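Local structure of EmGH1 (Erythrobacter marinus, 5Z87) at residues Trp314-Val317 against Arg318-His321. The protein probably hydrolyses beta-glucosidic bonds, as a glycoside hydrolase of family 3. Residues are numbered along the deposited sequence; the frame is centred on the assembly and turned at random.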
loop_
_atom_site.group_PDB
_atom_site.type_symbol
_atom_site.label_atom_id
_atom_site.label_comp_id
_atom_site.label_asym_id
_atom_site.label_seq_id
_atom_site.Cartn_x
_atom_site.Cartn_y
_atom_site.Cartn_z
ATOM N N TRP A 314 6.274 -20.202 13.454
ATOM C CA TRP A 314 7.580 -20.776 13.752
ATOM C C TRP A 314 8.535 -19.741 14.336
ATOM O O TRP A 314 8.896 -18.764 13.674
ATOM C CB TRP A 314 8.204 -21.419 12.512
ATOM C CG TRP A 314 9.538 -22.006 12.873
ATOM C CD1 TRP A 314 10.761 -21.412 12.728
ATOM C CD2 TRP A 314 9.782 -23.270 13.509
ATOM N NE1 TRP A 314 11.746 -22.233 13.209
ATOM C CE2 TRP A 314 11.178 -23.383 13.688
ATOM C CE3 TRP A 314 8.961 -24.325 13.923
ATOM C CZ2 TRP A 314 11.771 -24.498 14.275
ATOM C CZ3 TRP A 314 9.550 -25.434 14.501
ATOM C CH2 TRP A 314 10.944 -25.512 14.675
ATOM N N ASP A 315 8.953 -19.985 15.582
ATOM C CA ASP A 315 9.884 -19.154 16.349
ATOM C C ASP A 315 9.439 -17.698 16.469
ATOM O O ASP A 315 10.257 -16.823 16.722
ATOM C CB ASP A 315 11.305 -19.215 15.777
ATOM C CG ASP A 315 12.370 -19.048 16.852
ATOM O OD1 ASP A 315 12.089 -19.376 18.022
ATOM O OD2 ASP A 315 13.485 -18.589 16.542
ATOM N N ASP A 316 8.149 -17.405 16.349
ATOM C CA ASP A 316 7.742 -16.009 16.338
ATOM C C ASP A 316 7.657 -15.375 17.723
ATOM O O ASP A 316 7.575 -14.143 17.802
ATOM C CB ASP A 316 6.398 -15.852 15.631
ATOM C CG ASP A 316 6.547 -15.578 14.141
ATOM O OD1 ASP A 316 7.655 -15.205 13.685
ATOM O OD2 ASP A 316 5.541 -15.745 13.423
ATOM N N VAL A 317 7.664 -16.160 18.809
ATOM C CA VAL A 317 7.691 -15.553 20.140
ATOM C C VAL A 317 9.051 -14.916 20.389
ATOM O O VAL A 317 9.139 -13.745 20.771
ATOM C CB VAL A 317 7.334 -16.575 21.243
ATOM C CG1 VAL A 317 7.260 -15.869 22.586
ATOM C CG2 VAL A 317 5.984 -17.226 20.977
ATOM N N ARG A 318 10.129 -15.668 20.148
ATOM C CA ARG A 318 11.472 -15.101 20.217
ATOM C C ARG A 318 11.615 -13.856 19.338
ATOM O O ARG A 318 12.316 -12.909 19.700
ATOM C CB ARG A 318 12.505 -16.149 19.797
ATOM C CG ARG A 318 13.938 -15.670 19.975
ATOM C CD ARG A 318 14.933 -16.577 19.278
ATOM N NE ARG A 318 14.480 -17.960 19.313
ATOM C CZ ARG A 318 14.789 -18.822 20.276
ATOM N NH1 ARG A 318 15.569 -18.449 21.285
ATOM N NH2 ARG A 318 14.324 -20.054 20.218
ATOM N N ARG A 319 10.958 -13.843 18.176
ATOM C CA ARG A 319 11.151 -12.747 17.235
ATOM C C ARG A 319 10.463 -11.462 17.667
ATOM O O ARG A 319 10.740 -10.417 17.071
ATOM C CB ARG A 319 10.663 -13.151 15.851
ATOM C CG ARG A 319 11.585 -14.123 15.146
ATOM C CD ARG A 319 10.892 -14.701 13.955
ATOM N NE ARG A 319 11.593 -15.859 13.433
ATOM C CZ ARG A 319 11.076 -16.653 12.504
ATOM N NH1 ARG A 319 9.869 -16.389 12.018
ATOM N NH2 ARG A 319 11.756 -17.705 12.066
ATOM N N ILE A 320 9.575 -11.514 18.669
ATOM C CA ILE A 320 9.118 -10.294 19.324
ATOM C C ILE A 320 10.312 -9.456 19.737
ATOM O O ILE A 320 10.286 -8.220 19.671
ATOM C CB ILE A 320 8.243 -10.625 20.545
ATOM C CG1 ILE A 320 6.998 -11.422 20.152
ATOM C CG2 ILE A 320 7.840 -9.345 21.294
ATOM C CD1 ILE A 320 6.305 -12.005 21.401
ATOM N N HIS A 321 11.375 -10.123 20.180
ATOM C CA HIS A 321 12.627 -9.493 20.547
ATOM C C HIS A 321 13.567 -9.374 19.355
ATOM O O HIS A 321 14.008 -8.270 19.023
ATOM C CB HIS A 321 13.311 -10.288 21.665
ATOM C CG HIS A 321 14.755 -9.938 21.844
ATOM N ND1 HIS A 321 15.172 -8.691 22.264
ATOM C CD2 HIS A 321 15.881 -10.658 21.623
ATOM C CE1 HIS A 321 16.493 -8.665 22.312
ATOM N NE2 HIS A 321 16.948 -9.842 21.922
HETATM O O HOH W 1 14.024 -16.712 14.502
HETATM O O HOH W 2 9.952 -18.464 19.353
#
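The loop that leaves strand 309-311 of the N-terminal, TIM-barrel-type domain turns into helix 319-322 here, and two neighbouring aspartates, Asp-315 and Asp-316, pair with two neighbouring arginines, Arg-318 and Arg-319, three residues further on. Arg-318 bends at chi3 (-34°), which swings its guanidinium back over the turn to Asp-315. There it grips the carboxylate side-on. Arg-318 NE gives to Asp-315 OD2 at 3.0 Å and to Asp-315 OD1 at 3.1 Å, both on syn lone pairs. Arg-318 NH2 reaches Asp-315 OD1 at 3.2 Å. The fit is not flat, as the two planes stand 51° apart. Arg-318 NH2 also bonds the carbonyl O of Asn-349, and NH1 makes a salt bridge to Glu-330. An alanine here would probably leave the carboxylates of Asp-315 and Glu-330 without this charged mate. Water 2 links Asp-315 OD1 to the backbone N of Arg-318, and water 1, in the guanidinium plane of Arg-319, joins Asp-315 OD2 to Arg-319 NE.

Arg-319 takes a different course, extended from CG to NE. Its NH1 comes to Asp-316 OD1 at 3.0 Å from above the carboxylate plane, with the two groups turned 71° to each other; OD2 of Asp-316 is hydrogen-bonded to His-281 ND1, in the ligand pocket. The carbonyl O of Trp-314 lies over one guanidinium face, and Arg-319 NH2 sits 3.9 Å from Trp-314 CD1, near the ring plane. Phe-544 adds a cation-pi contact to Arg-319. Ile-320 N to Val-317 O is 3.1 Å, whereas Arg-319 N to Asp-315 O is weak at 3.4 Å.

Trp-314 lines the pocket that holds a dithiothreitol, probably from the crystallisation liquor, so this is a loop-to-helix turn at the ligand pocket of a family 3 barrel domain, pinned by two i to i+3 salt bridges.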